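Local coordinates for protein histone-lysine N-methyltransferase SETMAR (Homo sapiens, PDB 3BO5) that dimethylates histone H3 on a lysine through its SET methyltransferase domain and, fused to a mariner transposase, acts in DNA double-strand break repair, at residues P60-V65 with F103-L108; C69-G72 with C76-H79; E81-N86 with A232-K237; C111-R116 with V120-Q125. The protein carries 2 engineered substitutions. All coordinates share one frame; numbering follows the deposited sequence.

In the fold
From the N-terminal side, the first segment met is 60-65, in the pre-SET region. Contact 1 closes the long loop from there to 103-108, and contact 2 (69-72 with 76-79) closes a short loop nested inside it; the two share three zinc ions. Segment 81-86 leaves from within the same long loop but finds its partner, 232-237, far along the chain on strand 230-235, so contact 3 crosses contact 1 and joins pre-SET to SET. Contact 4 (111-116 with 120-125) follows contact 1 in series and is nested in the span enclosed by contact 3. It links a zinc-binding turn to the connection toward strand 128-132, while Val120 packs on Tyr83 and Phe234 of contact 3.

Contact 1 of 4, residues P60-V65 with F103-L108; sequences PGCICV and FECNVL. With ZN (zinc ion), chain B; ZN (zinc ion), chain D; ZN (zinc ion), chain C.
Cys105 and Cys62 meet through metal, as bridging ligands of the triangular three-zinc cluster that the cysteines of the pre-SET domain build. Cys105 SG lies 2.4 Å from the zinc ion of chain B and binds that of chain C as well. From the other segment, Cys62 SG reaches the same zinc ion of chain B at 2.4 Å and shares the zinc ion of chain D with Cys64 SG. The separation of Cys62 SG from Cys105 SG, 4.0 Å, is that of two ligands on one metal and excludes a disulfide. Cys76 and Cys109 complete the chain B site. Cys62 SG stands between its own backbone N and carbonyl carbon (chi1 62°), whereas Cys105 SG lies opposite its carbonyl carbon, so bridging does not depend on one rotamer.

After Cys105, the Asn106 side chain reaches forward along its own segment: OD1 accepts from Leu108 N at 2.8 Å, forming an Asx turn. The bond is bent, 145° at the hydrogen, and the donor is tilted 35° from the carbonyl plane. The same OD1 faces Gly61 CA at 4.0 Å, where the glycine backbone passes close to the turn. Leu108 finishes the contact by pointing at Pro60: its CB is 3.3 Å from Pro60 O, and its CD1 comes 3.9 Å from Pro60 CA.

Contact 2 of 4, residues C69-G72 with C76-H79; sequences CLPG and CLRH. With ZN (zinc ion), chain D; ZN (zinc ion), chain C; ZN (zinc ion), chain B.
Cys69 begins the contact with Leu77 while its sulfur binds two zinc ions. Cys69 SG bridges the zinc ions of chains D and C, each at 2.4 Å, within the triangular cluster of the pre-SET domain. The rest of the residue meets the leucine: Cys69 O is 3.6 Å from Leu77 CD1, and Cys69 CB touches the same methyl more loosely. Thus one branch of Leu77 is set against the metal-binding residue, whereas the preceding Cys76 supplies SG to the zinc ion of chain B.

Leu70 directs its side chain away and offers only backbone, its carbonyl carbon 3.8 Å from Leu77 CD1. At Pro71 the ring joins in, CD lying 3.9 Å from Leu77 CD1. The extended Leu77 chain, chi2 -178°, carries that methyl past the proline and on to Cys69, so a single CD1 serves three consecutive residues. Gly72 then ends the contact through water: Gly72 N donates to it at 2.8 Å, and the water donates in turn to Leu77 O, a weak bond of 3.2 Å.

Both segments belong to the irregular loop between strand 45-46 and strand 102-103. Neighbours that touch this short loop come from loops themselves: Asn117 against Leu77, Glu81 against Pro71.

Contact 3 of 4, residues E81-N86 with A232-K237; sequences ENYDDN and ALFAAK
Tyr83 meets Phe234 ring rim to ring rim, which can be followed outward along the tyrosine. Chi1 of -52° sets CG beside the backbone N, and from CB the ring runs toward strand 230-235. One face of the ring carries Asn82 CB, 3.6 Å above the plane and displaced toward the rim. On one flank, CD2 packs against Arg116 O. On the other, CE1 makes the main approach, 3.5 Å from Phe234 CE1, and it lies almost as near Phe234 CZ. Farther out, Tyr83 CZ keeps 4.2 Å from Phe234 CZ. At the tip, Tyr83 OH comes 3.7 Å from Phe234 CZ and also makes a weak hydrogen bond with Glu104 OE2.

The centroids are 5.9 Å apart and the planes are inclined at 34°. Neither ring lies over the other, so the pair is neither an offset stack nor a T-shaped one. Val120 packs against both residues, and Phe234 also touches Ile220 of strand 217-223.

Across the two segments the meeting is buried and mostly carbon on carbon. This implies that van der Waals and hydrophobic contact join pre-SET to SET here, while the phenol oxygen takes its polar partner from Glu104.

Contact 4 of 4, residues C111-R116 with V120-Q125; sequences CSDHCR and VQKGLQ. With ZN (zinc ion), chain C.
In the conformers given, Lys122 NZ donates to Asp113 O at 2.8 Å, the one hydrogen bond between the two segments. The C=O...N angle is 125°, and the donor is tilted 17° from the carbonyl plane. Lys122 gets there by a bend at chi2, -42°, before the chain straightens toward the ammonium. The Asp113 carboxylate does not close a salt bridge, for OD2 stays 4.2 Å from Lys122 NZ, although the opposite charges may still attract. Both exposed residues were deposited in two conformers, so the permanence of the bond is doubtful.

Packing around it is slight: Lys122 CE lies 3.3 Å from Asp113 O, and Lys122 NZ passes close to Asp113 CB. The accepting carbonyl belongs to a type I beta turn closed by Cys115 N to Ser112 O, 3.0 Å, with Ser112 OG taking His114 N in an ST turn. Lys122 sits on the 3-10 segment 120-122, where Gln121 NE2 bonds to Cys105 O.

Cys111, just before the turn, and Cys115, its last residue, each place SG 2.3 Å from the zinc ion of chain C, whose other ligands are Cys69 and Cys105. Such a short two-cysteine loop on one corner of a three-zinc cluster belongs to the pre-SET zinc site.

Contact 1 of 4, residues P60-V65 with F103-L108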
loop_
_atom_site.group_PDB
_atom_site.type_symbol
_atom_site.label_atom_id
_atom_site.label_comp_id
_atom_site.label_asym_id
_atom_site.label_seq_id
_atom_site.Cartn_x
_atom_site.Cartn_y
_atom_site.Cartn_z
ATOM N N PRO A 60 -10.027 18.499 9.008
ATOM C CA PRO A 60 -11.388 19.025 8.829
ATOM C C PRO A 60 -11.866 19.202 7.395
ATOM O O PRO A 60 -13.068 19.403 7.179
ATOM C CB PRO A 60 -11.337 20.397 9.457
ATOM C CG PRO A 60 -9.939 20.793 9.540
ATOM C CD PRO A 60 -9.101 19.494 9.578
ATOM N N GLY A 61 -10.918 19.058 6.497
ATOM C CA GLY A 61 -11.257 19.103 5.055
ATOM C C GLY A 61 -11.194 20.495 4.438
ATOM O O GLY A 61 -10.832 21.505 5.093
ATOM N N CYS A 62 -11.569 20.560 3.155
ATOM C CA CYS A 62 -11.556 21.843 2.460
ATOM C C CYS A 62 -12.935 22.457 2.502
ATOM O O CYS A 62 -13.937 21.834 2.888
ATOM C CB CYS A 62 -11.131 21.620 1.023
ATOM S SG CYS A 62 -12.253 20.557 0.077
ATOM N N ILE A 63 -12.953 23.736 2.048
ATOM C CA ILE A 63 -14.220 24.450 2.121
ATOM C C ILE A 63 -14.957 24.527 0.805
ATOM O O ILE A 63 -15.979 25.193 0.727
ATOM C CB ILE A 63 -14.039 25.896 2.649
ATOM C CG1 ILE A 63 -13.225 26.745 1.685
ATOM C CG2 ILE A 63 -13.416 25.869 4.067
ATOM C CD1 ILE A 63 -13.118 28.261 2.085
ATOM N N CYS A 64 -14.510 23.781 -0.178
ATOM C CA CYS A 64 -15.062 23.908 -1.520
ATOM C C CYS A 64 -16.412 23.278 -1.509
ATOM O O CYS A 64 -16.594 22.170 -0.952
ATOM C CB CYS A 64 -14.200 23.107 -2.473
ATOM S SG CYS A 64 -12.460 23.490 -2.270
ATOM N N VAL A 65 -17.406 24.017 -1.977
ATOM C CA VAL A 65 -18.708 23.369 -2.168
ATOM C C VAL A 65 -19.364 23.880 -3.425
ATOM O O VAL A 65 -19.961 23.073 -4.176
ATOM C CB VAL A 65 -19.643 23.542 -0.982
ATOM C CG1 VAL A 65 -19.913 25.050 -0.696
ATOM C CG2 VAL A 65 -20.960 22.647 -1.226
ATOM N N PHE A 103 -2.773 14.839 0.182
ATOM C CA PHE A 103 -4.033 14.759 0.920
ATOM C C PHE A 103 -5.155 14.593 -0.062
ATOM O O PHE A 103 -5.244 15.352 -0.980
ATOM C CB PHE A 103 -4.242 16.061 1.707
ATOM C CG PHE A 103 -3.309 16.181 2.843
ATOM C CD1 PHE A 103 -3.715 15.773 4.128
ATOM C CD2 PHE A 103 -2.031 16.722 2.643
ATOM C CE1 PHE A 103 -2.829 15.872 5.221
ATOM C CE2 PHE A 103 -1.130 16.834 3.749
ATOM C CZ PHE A 103 -1.548 16.420 4.994
ATOM N N GLU A 104 -5.972 13.578 0.126
ATOM C CA GLU A 104 -7.272 13.483 -0.612
ATOM C C GLU A 104 -8.359 14.270 0.112
ATOM O O GLU A 104 -8.317 14.460 1.344
ATOM C CB GLU A 104 -7.719 12.010 -0.763
ATOM C CG GLU A 104 -6.776 11.288 -1.689
ATOM C CD GLU A 104 -7.360 9.982 -2.260
ATOM O OE1 GLU A 104 -8.507 9.564 -1.916
ATOM O OE2 GLU A 104 -6.554 9.390 -3.016
ATOM N N CYS A 105 -9.402 14.653 -0.655
ATOM C CA CYS A 105 -10.610 15.156 0.002
ATOM C C CYS A 105 -11.197 13.993 0.811
ATOM O O CYS A 105 -10.980 12.832 0.498
ATOM C CB CYS A 105 -11.544 15.733 -1.029
ATOM S SG CYS A 105 -10.926 17.229 -1.657
ATOM N N ASN A 106 -11.807 14.342 1.960
ATOM C CA ASN A 106 -12.194 13.352 2.929
ATOM C C ASN A 106 -13.665 13.412 3.278
ATOM O O ASN A 106 -14.441 14.024 2.591
ATOM C CB ASN A 106 -11.275 13.393 4.141
ATOM C CG ASN A 106 -11.458 14.636 4.982
ATOM O OD1 ASN A 106 -12.493 15.278 4.938
ATOM N ND2 ASN A 106 -10.457 14.939 5.836
ATOM N N VAL A 107 -14.039 12.712 4.352
ATOM C CA VAL A 107 -15.479 12.606 4.636
ATOM C C VAL A 107 -16.071 13.991 5.014
ATOM O O VAL A 107 -17.296 14.196 4.940
ATOM C CB VAL A 107 -15.691 11.557 5.745
ATOM C CG1 VAL A 107 -15.112 12.023 7.069
ATOM C CG2 VAL A 107 -17.183 11.138 5.840
ATOM N N LEU A 108 -15.207 14.911 5.428
ATOM C CA LEU A 108 -15.687 16.212 5.834
ATOM C C LEU A 108 -15.684 17.269 4.750
ATOM O O LEU A 108 -16.268 18.399 4.943
ATOM C CB LEU A 108 -14.901 16.702 7.021
ATOM C CG LEU A 108 -15.054 15.750 8.211
ATOM C CD1 LEU A 108 -14.270 16.482 9.290
ATOM C CD2 LEU A 108 -16.517 15.474 8.616
HETATM ZN ZN ZN B . -11.031 18.513 0.309
HETATM ZN ZN ZN D . -11.536 21.364 -2.019
HETATM ZN ZN ZN C . -12.657 17.739 -3.184
#

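Contact 2 of 4, residues C69-G72 with C76-H79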
loop_
_atom_site.group_PDB
_atom_site.type_symbol
_atom_site.label_atom_id
_atom_site.label_comp_id
_atom_site.label_asym_id
_atom_site.label_seq_id
_atom_site.Cartn_x
_atom_site.Cartn_y
_atom_site.Cartn_z
ATOM N N CYS A 69 -12.899 21.275 -6.542
ATOM C CA CYS A 69 -11.696 21.468 -5.846
ATOM C C CYS A 69 -10.583 21.667 -6.882
ATOM O O CYS A 69 -10.293 20.783 -7.716
ATOM C CB CYS A 69 -11.406 20.207 -5.001
ATOM S SG CYS A 69 -12.625 20.043 -3.715
ATOM N N LEU A 70 -9.959 22.800 -6.759
ATOM C CA LEU A 70 -8.813 23.128 -7.634
ATOM C C LEU A 70 -7.695 23.773 -6.847
ATOM O O LEU A 70 -7.906 24.439 -5.804
ATOM C CB LEU A 70 -9.270 23.996 -8.803
ATOM C CG LEU A 70 -10.161 23.295 -9.855
ATOM C CD1 LEU A 70 -10.911 24.392 -10.616
ATOM C CD2 LEU A 70 -9.365 22.418 -10.782
ATOM N N PRO A 71 -6.451 23.592 -7.332
ATOM C CA PRO A 71 -5.336 24.222 -6.676
ATOM C C PRO A 71 -5.481 25.744 -6.525
ATOM O O PRO A 71 -5.998 26.405 -7.447
ATOM C CB PRO A 71 -4.152 23.869 -7.592
ATOM C CG PRO A 71 -4.474 22.611 -8.183
ATOM C CD PRO A 71 -6.015 22.766 -8.470
ATOM N N GLY A 72 -5.127 26.283 -5.375
ATOM C CA GLY A 72 -5.297 27.709 -5.198
ATOM C C GLY A 72 -6.465 27.996 -4.279
ATOM O O GLY A 72 -6.368 28.907 -3.438
ATOM N N CYS A 76 -7.151 21.174 0.395
ATOM C CA CYS A 76 -6.641 19.821 0.164
ATOM C C CYS A 76 -5.616 19.694 -0.966
ATOM O O CYS A 76 -5.018 18.607 -1.106
ATOM C CB CYS A 76 -7.792 18.817 -0.087
ATOM S SG CYS A 76 -8.938 18.735 1.238
ATOM N N LEU A 77 -5.470 20.728 -1.788
ATOM C CA LEU A 77 -4.646 20.709 -2.972
ATOM C C LEU A 77 -3.558 21.754 -2.894
ATOM O O LEU A 77 -3.302 22.446 -3.894
ATOM C CB LEU A 77 -5.464 20.975 -4.221
ATOM C CG LEU A 77 -6.457 19.867 -4.541
ATOM C CD1 LEU A 77 -7.248 20.121 -5.836
ATOM C CD2 LEU A 77 -5.780 18.535 -4.634
ATOM N N ARG A 78 -2.928 21.867 -1.751
ATOM C CA ARG A 78 -1.920 22.937 -1.576
ATOM C C ARG A 78 -0.642 22.740 -2.382
ATOM O O ARG A 78 0.177 23.675 -2.452
ATOM C CB ARG A 78 -1.611 23.132 -0.105
ATOM C CG ARG A 78 -2.792 23.614 0.650
ATOM C CD ARG A 78 -2.475 23.636 2.112
ATOM N NE ARG A 78 -3.460 24.358 2.914
ATOM C CZ ARG A 78 -4.015 23.868 4.020
ATOM N NH1 ARG A 78 -4.884 24.595 4.720
ATOM N NH2 ARG A 78 -3.704 22.642 4.423
ATOM N N HIS A 79 -0.471 21.561 -2.981
ATOM C CA HIS A 79 0.690 21.279 -3.820
ATOM C C HIS A 79 0.268 20.763 -5.197
ATOM O O HIS A 79 0.927 19.926 -5.815
ATOM C CB HIS A 79 1.673 20.369 -3.054
ATOM C CG HIS A 79 2.234 21.030 -1.839
ATOM N ND1 HIS A 79 1.665 20.900 -0.588
ATOM C CD2 HIS A 79 3.281 21.876 -1.685
ATOM C CE1 HIS A 79 2.361 21.602 0.292
ATOM N NE2 HIS A 79 3.331 22.225 -0.352
HETATM ZN ZN ZN D . -11.536 21.364 -2.019
HETATM ZN ZN ZN C . -12.657 17.739 -3.184
HETATM ZN ZN ZN B . -11.031 18.513 0.309
HETATM O O HOH W 1 -4.684 25.191 -2.870
#

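Contact 3 of 4, residues E81-N86 with A232-K237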
loop_
_atom_site.group_PDB
_atom_site.type_symbol
_atom_site.label_atom_id
_atom_site.label_comp_id
_atom_site.label_asym_id
_atom_site.label_seq_id
_atom_site.Cartn_x
_atom_site.Cartn_y
_atom_site.Cartn_z
ATOM N N GLU A 81 -2.587 19.436 -8.180
ATOM C CA GLU A 81 -3.477 18.299 -8.244
ATOM C C GLU A 81 -2.661 17.057 -7.997
ATOM O O GLU A 81 -1.531 16.969 -8.473
ATOM C CB GLU A 81 -4.161 18.219 -9.589
ATOM C CG GLU A 81 -5.194 19.348 -9.743
ATOM C CD GLU A 81 -6.041 19.148 -11.002
ATOM O OE1 GLU A 81 -5.471 19.314 -12.105
ATOM O OE2 GLU A 81 -7.243 18.756 -10.877
ATOM N N ASN A 82 -3.216 16.095 -7.267
ATOM C CA ASN A 82 -2.511 14.845 -7.092
ATOM C C ASN A 82 -2.794 13.930 -8.256
ATOM O O ASN A 82 -1.913 13.104 -8.613
ATOM C CB ASN A 82 -3.005 14.177 -5.813
ATOM C CG ASN A 82 -2.643 14.949 -4.609
ATOM O OD1 ASN A 82 -1.464 15.271 -4.378
ATOM N ND2 ASN A 82 -3.656 15.298 -3.797
ATOM N N TYR A 83 -3.992 14.041 -8.809
ATOM C CA TYR A 83 -4.442 13.079 -9.781
ATOM C C TYR A 83 -4.960 13.800 -11.013
ATOM O O TYR A 83 -5.447 14.948 -10.934
ATOM C CB TYR A 83 -5.588 12.230 -9.229
ATOM C CG TYR A 83 -5.233 11.614 -7.875
ATOM C CD1 TYR A 83 -4.271 10.593 -7.788
ATOM C CD2 TYR A 83 -5.851 12.077 -6.701
ATOM C CE1 TYR A 83 -3.955 9.985 -6.561
ATOM C CE2 TYR A 83 -5.543 11.463 -5.460
ATOM C CZ TYR A 83 -4.585 10.442 -5.410
ATOM O OH TYR A 83 -4.297 9.886 -4.212
ATOM N N ASP A 84 -4.877 13.090 -12.137
ATOM C CA ASP A 84 -5.528 13.576 -13.338
ATOM C C ASP A 84 -6.947 13.117 -13.470
ATOM O O ASP A 84 -7.536 12.530 -12.568
ATOM C CB ASP A 84 -4.707 13.247 -14.608
ATOM C CG ASP A 84 -4.659 11.813 -14.931
ATOM O OD1 ASP A 84 -5.573 11.040 -14.546
ATOM O OD2 ASP A 84 -3.703 11.468 -15.674
ATOM N N ASP A 85 -7.554 13.479 -14.608
ATOM C CA ASP A 85 -8.953 13.235 -14.761
ATOM C C ASP A 85 -9.275 11.750 -14.911
ATOM O O ASP A 85 -10.466 11.378 -14.758
ATOM C CB ASP A 85 -9.550 14.044 -15.927
ATOM C CG ASP A 85 -11.036 13.829 -16.058
ATOM O OD1 ASP A 85 -11.767 14.224 -15.131
ATOM O OD2 ASP A 85 -11.472 13.229 -17.052
ATOM N N ASN A 86 -8.248 10.930 -15.203
ATOM C CA ASN A 86 -8.399 9.478 -15.320
ATOM C C ASN A 86 -8.025 8.811 -14.030
ATOM O O ASN A 86 -7.926 7.601 -13.992
ATOM C CB ASN A 86 -7.530 8.918 -16.415
ATOM C CG ASN A 86 -7.979 9.371 -17.760
ATOM O OD1 ASN A 86 -9.189 9.394 -18.028
ATOM N ND2 ASN A 86 -7.032 9.828 -18.576
ATOM N N ALA A 232 -0.436 3.819 -0.266
ATOM C CA ALA A 232 -1.196 3.592 -1.521
ATOM C C ALA A 232 -0.252 3.191 -2.622
ATOM O O ALA A 232 0.693 3.934 -2.878
ATOM C CB ALA A 232 -1.911 4.894 -1.872
ATOM N N LEU A 233 -0.511 2.069 -3.302
ATOM C CA LEU A 233 0.424 1.595 -4.375
ATOM C C LEU A 233 -0.269 1.968 -5.678
ATOM O O LEU A 233 -1.456 1.665 -5.887
ATOM C CB LEU A 233 0.590 0.072 -4.371
ATOM C CG LEU A 233 1.430 -0.201 -3.112
ATOM C CD1 LEU A 233 0.849 -1.081 -2.053
ATOM C CD2 LEU A 233 2.896 -0.300 -3.390
ATOM N N PHE A 234 0.512 2.709 -6.487
ATOM C CA PHE A 234 0.061 3.104 -7.851
ATOM C C PHE A 234 0.907 2.436 -8.885
ATOM O O PHE A 234 2.087 2.152 -8.656
ATOM C CB PHE A 234 0.183 4.641 -8.026
ATOM C CG PHE A 234 -0.740 5.444 -7.132
ATOM C CD1 PHE A 234 -1.957 5.883 -7.598
ATOM C CD2 PHE A 234 -0.314 5.785 -5.850
ATOM C CE1 PHE A 234 -2.789 6.645 -6.766
ATOM C CE2 PHE A 234 -1.167 6.486 -4.987
ATOM C CZ PHE A 234 -2.362 6.921 -5.425
ATOM N N ALA A 235 0.308 2.172 -10.054
ATOM C CA ALA A 235 1.122 1.574 -11.115
ATOM C C ALA A 235 2.176 2.559 -11.589
ATOM O O ALA A 235 1.832 3.691 -11.955
ATOM C CB ALA A 235 0.194 1.182 -12.295
ATOM N N ALA A 236 3.444 2.108 -11.609
ATOM C CA ALA A 236 4.565 2.967 -12.006
ATOM C C ALA A 236 4.746 2.952 -13.553
ATOM O O ALA A 236 5.515 3.760 -14.148
ATOM C CB ALA A 236 5.816 2.502 -11.351
ATOM N N LYS A 237 4.094 1.991 -14.160
ATOM C CA LYS A 237 4.166 1.739 -15.619
ATOM C C LYS A 237 2.887 1.024 -16.032
ATOM O O LYS A 237 2.138 0.580 -15.167
ATOM C CB LYS A 237 5.413 0.921 -15.993
ATOM C CG LYS A 237 5.578 -0.361 -15.212
ATOM C CD LYS A 237 7.075 -0.824 -15.235
ATOM C CE LYS A 237 7.940 -0.300 -14.059
ATOM N NZ LYS A 237 9.395 -0.697 -14.344
#

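Contact 4 of 4, residues C111-R116 with V120-Q125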
loop_
_atom_site.group_PDB
_atom_site.type_symbol
_atom_site.label_atom_id
_atom_site.label_comp_id
_atom_site.label_asym_id
_atom_site.label_seq_id
_atom_site.Cartn_x
_atom_site.Cartn_y
_atom_site.Cartn_z
ATOM N N CYS A 111 -17.080 18.914 -1.138
ATOM C CA CYS A 111 -17.085 18.532 -2.550
ATOM C C CYS A 111 -17.769 17.186 -2.765
ATOM O O CYS A 111 -17.860 16.347 -1.838
ATOM C CB CYS A 111 -15.654 18.497 -3.122
ATOM S SG CYS A 111 -14.650 17.316 -2.121
ATOM N N SER A 112 -18.243 16.917 -3.974
ATOM C CA SER A 112 -18.978 15.685 -4.199
ATOM C C SER A 112 -18.083 14.491 -4.212
ATOM O O SER A 112 -16.824 14.612 -4.282
ATOM C CB SER A 112 -19.741 15.695 -5.516
ATOM O OG SER A 112 -18.869 15.422 -6.576
ATOM N N ASP A 113 -18.694 13.311 -4.194
ATOM C CA ASP A 113 -17.854 12.125 -4.200
ATOM C C ASP A 113 -17.189 11.937 -5.580
ATOM O O ASP A 113 -16.306 11.084 -5.750
ATOM C CB ASP A 113 -18.571 10.877 -3.636
ATOM C CG ASP A 113 -18.727 10.903 -2.079
ATOM O OD1 ASP A 113 -19.796 10.457 -1.615
ATOM O OD2 ASP A 113 -17.800 11.328 -1.315
ATOM N N HIS A 114 -17.548 12.791 -6.545
ATOM C CA HIS A 114 -16.914 12.837 -7.866
ATOM C C HIS A 114 -15.663 13.701 -7.956
ATOM O O HIS A 114 -15.025 13.850 -9.010
ATOM C CB HIS A 114 -17.938 13.199 -8.932
ATOM C CG HIS A 114 -19.113 12.279 -8.895
ATOM N ND1 HIS A 114 -20.363 12.680 -8.458
ATOM C CD2 HIS A 114 -19.201 10.945 -9.125
ATOM C CE1 HIS A 114 -21.184 11.643 -8.478
ATOM N NE2 HIS A 114 -20.504 10.576 -8.877
ATOM N N CYS A 115 -15.314 14.296 -6.820
ATOM C CA CYS A 115 -14.191 15.171 -6.813
ATOM C C CYS A 115 -12.970 14.381 -7.328
ATOM O O CYS A 115 -12.751 13.249 -6.918
ATOM C CB CYS A 115 -13.908 15.612 -5.359
ATOM S SG CYS A 115 -12.405 16.605 -5.167
ATOM N N ARG A 116 -12.176 15.024 -8.194
ATOM C CA ARG A 116 -10.962 14.392 -8.753
ATOM C C ARG A 116 -9.902 14.110 -7.720
ATOM O O ARG A 116 -8.985 13.329 -8.031
ATOM C CB ARG A 116 -10.335 15.204 -9.883
ATOM C CG ARG A 116 -11.217 15.028 -11.132
ATOM C CD ARG A 116 -11.099 16.230 -12.063
ATOM N NE ARG A 116 -9.806 16.376 -12.721
ATOM C CZ ARG A 116 -9.579 17.299 -13.659
ATOM N NH1 ARG A 116 -8.391 17.395 -14.232
ATOM N NH2 ARG A 116 -10.557 18.129 -14.021
ATOM N N VAL A 120 -7.694 7.121 -3.802
ATOM C CA VAL A 120 -7.413 5.924 -2.954
ATOM C C VAL A 120 -8.662 5.497 -2.193
ATOM O O VAL A 120 -9.003 4.305 -2.034
ATOM C CB VAL A 120 -6.304 6.279 -2.013
ATOM C CG1 VAL A 120 -6.042 5.179 -0.954
ATOM C CG2 VAL A 120 -5.026 6.572 -2.844
ATOM N N GLN A 121 -9.400 6.511 -1.749
ATOM C CA GLN A 121 -10.617 6.233 -0.991
ATOM C C GLN A 121 -11.680 5.402 -1.683
ATOM O O GLN A 121 -12.521 4.803 -0.976
ATOM C CB GLN A 121 -11.221 7.566 -0.494
ATOM C CG GLN A 121 -11.829 8.417 -1.530
ATOM C CD GLN A 121 -12.036 9.791 -0.984
ATOM O OE1 GLN A 121 -13.174 10.180 -0.713
ATOM N NE2 GLN A 121 -10.947 10.558 -0.840
ATOM N N LYS A 122 -11.696 5.444 -3.025
ATOM C CA LYS A 122 -12.657 4.721 -3.848
ATOM C C LYS A 122 -12.426 3.208 -3.849
ATOM O O LYS A 122 -13.284 2.478 -4.296
ATOM C CB LYS A 122 -12.605 5.240 -5.292
ATOM C CG LYS A 122 -13.128 6.671 -5.462
ATOM C CD LYS A 122 -14.386 6.890 -4.627
ATOM C CE LYS A 122 -15.119 8.117 -5.147
ATOM N NZ LYS A 122 -15.900 8.861 -4.093
ATOM N N GLY A 123 -11.244 2.773 -3.437
ATOM C CA GLY A 123 -10.972 1.323 -3.337
ATOM C C GLY A 123 -10.507 0.679 -4.619
ATOM O O GLY A 123 -10.066 1.389 -5.575
ATOM N N LEU A 124 -10.588 -0.645 -4.631
ATOM C CA LEU A 124 -10.006 -1.425 -5.759
ATOM C C LEU A 124 -10.799 -1.189 -6.998
ATOM O O LEU A 124 -12.041 -1.156 -6.948
ATOM C CB LEU A 124 -10.020 -2.948 -5.478
ATOM C CG LEU A 124 -9.285 -3.348 -4.213
ATOM C CD1 LEU A 124 -9.071 -4.837 -4.285
ATOM C CD2 LEU A 124 -7.912 -2.645 -4.040
ATOM N N GLN A 125 -10.091 -1.108 -8.118
ATOM C CA GLN A 125 -10.767 -0.869 -9.426
ATOM C C GLN A 125 -10.417 -1.906 -10.456
ATOM O O GLN A 125 -10.872 -1.805 -11.630
ATOM C CB GLN A 125 -10.412 0.502 -9.946
ATOM C CG GLN A 125 -10.774 1.622 -8.937
ATOM C CD GLN A 125 -12.257 1.734 -8.730
ATOM O OE1 GLN A 125 -13.002 1.573 -9.696
ATOM N NE2 GLN A 125 -12.685 2.203 -7.563
HETATM ZN ZN ZN C . -12.657 17.739 -3.184
#